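Local coordinates for protein ribonuclease VapC2 (Rickettsia felis, PDB 3ZVK) that acts as a magnesium-dependent single-strand ribonuclease, the toxin of a toxin-antitoxin pair with VapB2, and inhibits growth when expressed in E. coli or yeast, at residues 10-15 with 60-64; 39-43 with 97-102. The protein carries 1 engineered substitution. All coordinates share one frame; numbering follows the deposited sequence.

Contact 1 of 2, residues 10-15 with 60-64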
loop_
_atom_site.group_PDB
_atom_site.type_symbol
_atom_site.label_atom_id
_atom_site.label_comp_id
_atom_site.label_asym_id
_atom_site.label_seq_id
_atom_site.Cartn_x
_atom_site.Cartn_y
_atom_site.Cartn_z
ATOM N N CYS A 10 -23.472 13.097 -23.160
ATOM C CA CYS A 10 -23.727 13.233 -21.733
ATOM C C CYS A 10 -24.408 14.552 -21.380
ATOM O O CYS A 10 -25.411 14.516 -20.658
ATOM C CB CYS A 10 -22.467 12.988 -20.918
ATOM S SG CYS A 10 -21.905 11.271 -20.911
ATOM N N VAL A 11 -23.879 15.700 -21.905
ATOM C CA VAL A 11 -24.414 17.053 -21.729
ATOM C C VAL A 11 -25.862 17.159 -22.285
ATOM O O VAL A 11 -26.746 17.654 -21.583
ATOM C CB VAL A 11 -23.469 18.147 -22.290
ATOM C CG1 VAL A 11 -24.130 19.540 -22.244
ATOM C CG2 VAL A 11 -22.154 18.189 -21.506
ATOM N N TYR A 12 -26.108 16.624 -23.499
ATOM C CA TYR A 12 -27.446 16.602 -24.119
ATOM C C TYR A 12 -28.424 15.751 -23.338
ATOM O O TYR A 12 -29.576 16.140 -23.214
ATOM C CB TYR A 12 -27.394 16.166 -25.597
ATOM C CG TYR A 12 -28.593 16.618 -26.393
ATOM C CD1 TYR A 12 -28.694 17.931 -26.860
ATOM C CD2 TYR A 12 -29.624 15.734 -26.700
ATOM C CE1 TYR A 12 -29.799 18.354 -27.598
ATOM C CE2 TYR A 12 -30.749 16.154 -27.405
ATOM C CZ TYR A 12 -30.836 17.468 -27.846
ATOM O OH TYR A 12 -31.938 17.883 -28.555
ATOM N N ALA A 13 -27.965 14.620 -22.784
ATOM C CA ALA A 13 -28.778 13.722 -21.971
ATOM C C ALA A 13 -29.261 14.422 -20.692
ATOM O O ALA A 13 -30.446 14.357 -20.368
ATOM C CB ALA A 13 -27.981 12.476 -21.614
ATOM N N ILE A 14 -28.344 15.108 -19.984
ATOM C CA ILE A 14 -28.640 15.841 -18.744
ATOM C C ILE A 14 -29.524 17.054 -19.005
ATOM O O ILE A 14 -30.547 17.218 -18.348
ATOM C CB ILE A 14 -27.354 16.161 -17.914
ATOM C CG1 ILE A 14 -26.618 14.878 -17.491
ATOM C CG2 ILE A 14 -27.661 17.040 -16.689
ATOM C CD1 ILE A 14 -25.167 15.093 -17.121
ATOM N N ASN A 15 -29.154 17.878 -19.983
ATOM C CA ASN A 15 -29.916 19.066 -20.308
ATOM C C ASN A 15 -31.244 18.812 -20.975
ATOM O O ASN A 15 -32.250 19.359 -20.522
ATOM C CB ASN A 15 -29.081 20.049 -21.131
ATOM C CG ASN A 15 -27.973 20.728 -20.370
ATOM O OD1 ASN A 15 -28.018 20.884 -19.142
ATOM N ND2 ASN A 15 -26.964 21.169 -21.089
ATOM N N LYS A 60 -28.350 16.076 -10.808
ATOM C CA LYS A 60 -28.679 15.542 -12.129
ATOM C C LYS A 60 -27.535 14.681 -12.663
ATOM O O LYS A 60 -27.789 13.594 -13.164
ATOM C CB LYS A 60 -28.978 16.684 -13.124
ATOM C CG LYS A 60 -30.353 17.302 -13.008
ATOM C CD LYS A 60 -30.445 18.518 -13.920
ATOM C CE LYS A 60 -31.018 18.160 -15.273
ATOM N NZ LYS A 60 -31.045 19.316 -16.192
ATOM N N LEU A 61 -26.284 15.151 -12.524
ATOM C CA LEU A 61 -25.094 14.404 -12.921
ATOM C C LEU A 61 -24.999 13.099 -12.094
ATOM O O LEU A 61 -24.772 12.050 -12.687
ATOM C CB LEU A 61 -23.824 15.286 -12.761
ATOM C CG LEU A 61 -22.441 14.611 -12.992
ATOM C CD1 LEU A 61 -22.373 13.939 -14.356
ATOM C CD2 LEU A 61 -21.299 15.593 -12.777
ATOM N N ASP A 62 -25.217 13.154 -10.756
ATOM C CA ASP A 62 -25.162 11.979 -9.868
ATOM C C ASP A 62 -26.178 10.901 -10.295
ATOM O O ASP A 62 -25.829 9.720 -10.317
ATOM C CB ASP A 62 -25.376 12.369 -8.388
ATOM C CG ASP A 62 -24.319 13.273 -7.759
ATOM O OD1 ASP A 62 -23.233 13.436 -8.364
ATOM O OD2 ASP A 62 -24.579 13.815 -6.646
ATOM N N ILE A 63 -27.414 11.322 -10.681
ATOM C CA ILE A 63 -28.498 10.462 -11.169
ATOM C C ILE A 63 -28.103 9.805 -12.502
ATOM O O ILE A 63 -28.311 8.602 -12.699
ATOM C CB ILE A 63 -29.814 11.266 -11.254
ATOM C CG1 ILE A 63 -30.364 11.505 -9.835
ATOM C CG2 ILE A 63 -30.855 10.547 -12.083
ATOM C CD1 ILE A 63 -31.306 12.642 -9.721
ATOM N N PHE A 64 -27.499 10.590 -13.387
ATOM C CA PHE A 64 -27.034 10.158 -14.699
ATOM C C PHE A 64 -25.967 9.064 -14.582
ATOM O O PHE A 64 -26.030 8.067 -15.314
ATOM C CB PHE A 64 -26.541 11.382 -15.521
ATOM C CG PHE A 64 -26.145 11.051 -16.937
ATOM C CD1 PHE A 64 -27.094 10.685 -17.873
ATOM C CD2 PHE A 64 -24.815 11.016 -17.308
ATOM C CE1 PHE A 64 -26.711 10.282 -19.158
ATOM C CE2 PHE A 64 -24.440 10.659 -18.605
ATOM C CZ PHE A 64 -25.389 10.278 -19.515
HETATM O O HOH W 1 -33.263 19.975 -18.330
HETATM O O HOH W 2 -28.915 20.999 -16.673
#
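Lys60 NZ is gripped by three oxygens where helix 54-65 meets helix 7-16. It donates to Ile14 O at 3.0 Å, coming in from above the carbonyl plane with a C=O...NZ angle of 127°. Two waters accept from the same nitrogen, one 2.8 Å and the other 3.2 Å from NZ. The nearer water also donates to Asn15 OD1 and the farther one to Asn15 O, so the ammonium is tied to the helix both directly and through a small solvent relay. Asn15 ND2 is turned to another partner, Tyr76 O of an antitoxin VapB chain. A bend at chi3 (94°) brings the end of the lysine round to the carbonyl, and on the way its CE lies 3.8 Å from Ile14 CG2. Away from the lysine tip the contact is apolar. The Ile14 side chain runs at about a right angle to that of Phe64, with CG1 3.9 Å from Phe64 CG. Ala13 CB sits 3.5 Å from Phe64 CE1, while Cys10 SG makes a sulfur-aromatic contact at the ring edge, 3.5 Å from Phe64 CE2. Cys10 O lies over one face of the ring. Ile14 CD1 also touches Leu61 CD1, at 4.1 Å. Phe64 rests on Leu5 of strand 2-5 and on Met53 of a VapB chain. Two helices of the PIN domain thus pack at 113°, in touch with both the central sheet and bound antitoxin.

Contact 2 of 2, residues 39-43 with 97-102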
loop_
_atom_site.group_PDB
_atom_site.type_symbol
_atom_site.label_atom_id
_atom_site.label_comp_id
_atom_site.label_asym_id
_atom_site.label_seq_id
_atom_site.Cartn_x
_atom_site.Cartn_y
_atom_site.Cartn_z
ATOM N N ILE A 39 -12.183 11.181 -18.112
ATOM C CA ILE A 39 -11.957 12.430 -18.892
ATOM C C ILE A 39 -13.296 13.147 -19.202
ATOM O O ILE A 39 -13.388 14.361 -19.083
ATOM C CB ILE A 39 -11.064 12.230 -20.173
ATOM C CG1 ILE A 39 -9.761 11.417 -19.901
ATOM C CG2 ILE A 39 -10.767 13.572 -20.860
ATOM C CD1 ILE A 39 -8.795 11.997 -18.800
ATOM N N VAL A 40 -14.324 12.385 -19.538
ATOM C CA VAL A 40 -15.692 12.884 -19.742
ATOM C C VAL A 40 -16.198 13.438 -18.421
ATOM O O VAL A 40 -16.693 14.560 -18.396
ATOM C CB VAL A 40 -16.676 11.820 -20.316
ATOM C CG1 VAL A 40 -18.122 12.316 -20.260
ATOM C CG2 VAL A 40 -16.284 11.431 -21.737
ATOM N N LEU A 41 -16.013 12.680 -17.327
ATOM C CA LEU A 41 -16.430 13.083 -15.976
ATOM C C LEU A 41 -15.760 14.368 -15.517
ATOM O O LEU A 41 -16.418 15.211 -14.900
ATOM C CB LEU A 41 -16.284 11.944 -14.958
ATOM C CG LEU A 41 -16.859 12.215 -13.575
ATOM C CD1 LEU A 41 -18.384 12.568 -13.613
ATOM C CD2 LEU A 41 -16.437 11.158 -12.575
ATOM N N ALA A 42 -14.480 14.566 -15.901
ATOM C CA ALA A 42 -13.735 15.794 -15.613
ATOM C C ALA A 42 -14.470 16.965 -16.265
ATOM O O ALA A 42 -14.710 17.979 -15.609
ATOM C CB ALA A 42 -12.324 15.689 -16.152
ATOM N N GLU A 43 -14.887 16.804 -17.538
ATOM C CA GLU A 43 -15.621 17.826 -18.281
ATOM C C GLU A 43 -17.002 18.101 -17.667
ATOM O O GLU A 43 -17.386 19.256 -17.528
ATOM C CB GLU A 43 -15.753 17.437 -19.760
ATOM C CG GLU A 43 -14.442 17.382 -20.531
ATOM C CD GLU A 43 -13.766 18.695 -20.873
ATOM O OE1 GLU A 43 -14.469 19.709 -21.084
ATOM O OE2 GLU A 43 -12.518 18.716 -20.908
ATOM N N ASN A 97 -7.717 18.732 -27.464
ATOM C CA ASN A 97 -7.882 18.583 -26.034
ATOM C C ASN A 97 -8.205 17.185 -25.482
ATOM O O ASN A 97 -7.487 16.183 -25.699
ATOM C CB ASN A 97 -8.820 19.726 -25.478
ATOM C CG ASN A 97 -10.341 19.531 -25.442
ATOM O OD1 ASN A 97 -10.947 18.799 -26.227
ATOM N ND2 ASN A 97 -10.991 20.169 -24.476
ATOM N N ASN A 98 -9.295 17.166 -24.731
ATOM C CA ASN A 98 -9.850 16.057 -24.053
ATOM C C ASN A 98 -10.524 15.096 -25.000
ATOM O O ASN A 98 -10.425 13.890 -24.761
ATOM C CB ASN A 98 -10.667 16.574 -22.874
ATOM C CG ASN A 98 -9.710 17.216 -21.896
ATOM O OD1 ASN A 98 -8.510 17.188 -22.123
ATOM N ND2 ASN A 98 -10.169 17.803 -20.799
ATOM N N ASP A 99 -11.075 15.584 -26.126
ATOM C CA ASP A 99 -11.673 14.701 -27.137
ATOM C C ASP A 99 -10.665 13.700 -27.723
ATOM O O ASP A 99 -11.005 12.536 -27.907
ATOM C CB ASP A 99 -12.500 15.460 -28.181
ATOM C CG ASP A 99 -13.831 15.958 -27.629
ATOM O OD1 ASP A 99 -14.186 15.575 -26.490
ATOM O OD2 ASP A 99 -14.534 16.699 -28.346
ATOM N N LEU A 100 -9.395 14.124 -27.871
ATOM C CA LEU A 100 -8.284 13.256 -28.268
ATOM C C LEU A 100 -8.045 12.160 -27.153
ATOM O O LEU A 100 -7.895 10.983 -27.476
ATOM C CB LEU A 100 -7.027 14.117 -28.466
ATOM C CG LEU A 100 -6.059 13.780 -29.602
ATOM C CD1 LEU A 100 -6.737 13.101 -30.755
ATOM C CD2 LEU A 100 -5.411 15.040 -30.143
ATOM N N LEU A 101 -8.089 12.550 -25.861
ATOM C CA LEU A 101 -7.922 11.642 -24.725
ATOM C C LEU A 101 -9.097 10.665 -24.653
ATOM O O LEU A 101 -8.894 9.467 -24.462
ATOM C CB LEU A 101 -7.783 12.420 -23.389
ATOM C CG LEU A 101 -6.434 13.135 -23.132
ATOM C CD1 LEU A 101 -6.548 14.138 -22.032
ATOM C CD2 LEU A 101 -5.366 12.159 -22.716
ATOM N N ILE A 102 -10.323 11.198 -24.828
ATOM C CA ILE A 102 -11.585 10.469 -24.826
ATOM C C ILE A 102 -11.579 9.403 -25.916
ATOM O O ILE A 102 -11.926 8.264 -25.613
ATOM C CB ILE A 102 -12.800 11.457 -24.907
ATOM C CG1 ILE A 102 -12.959 12.200 -23.558
ATOM C CG2 ILE A 102 -14.113 10.730 -25.265
ATOM C CD1 ILE A 102 -13.448 13.671 -23.670
#
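Asn98 meets Ile39 and Glu43 with CB, CG and ND2. Its CB packs 3.6 Å from Ile39 CG2, and CG lies a little farther from the same methyl; Glu43 OE2 also comes close to both carbons. At the tip, Asn98 ND2 donates to Glu43 OE2 with a modelled separation of 2.5 Å, too short to trust exactly, and the N-H...O angle of 142° is bent. OE2 is met nearly along its C-O axis, yet the carboxylate and amide planes stand 74° apart, and OE2 is tilted out of the amide plane. A bend at chi2 (-73°) swings the glutamate toward the asparagine. Its other oxygen, OE1, is held by a salt bridge to Arg85 of the second VapC2 subunit and a hydrogen bond with Tyr76 OH of a VapB chain. PIN domains gather acidic side chains around magnesium, and Glu43 OE2 lying 6.6 Å from Asp99 OD1 is consistent with such a cluster. Asn97, poorly ordered, forms an Asx turn by accepting from Asp99 N at its OD1, 3.2 Å away. Behind the polar pair, Ile39 CG2, which is anti to the backbone N, points into helix 97-109 and reaches Ile102 CG1 at 3.7 Å. Leu101 CB touches the same methyl less closely. The Val40 and Ile102 side chains cross at about a right angle, with Val40 CG2 3.9 Å from Ile102 CG1, while Ile102 also leans on Thr7 of helix 7-16 and Phe121.

Helices 38-50 and 54-65 follow one another in the chain, yet each sends its segment to a different partner: residues 60-64 to helix 7-16 in contact 1, residues 39-43 to helix 97-109 in contact 2. The contact centres are about 16 Å apart, but their side chains join: Cys10 SG lies 4.0 Å from Val40 CG1, and Leu61 CD1 lies 4.3 Å from Leu41 CD1. Both contacts border Gly6, the engineered residue at the predicted magnesium site: the side chains of Cys10 and Val40 come to about 5 Å and about 4 Å of it. Glu43 and Asp99 of contact 2 are probably among the acidic residues of the PIN site; contact 1 reaches it through Cys10.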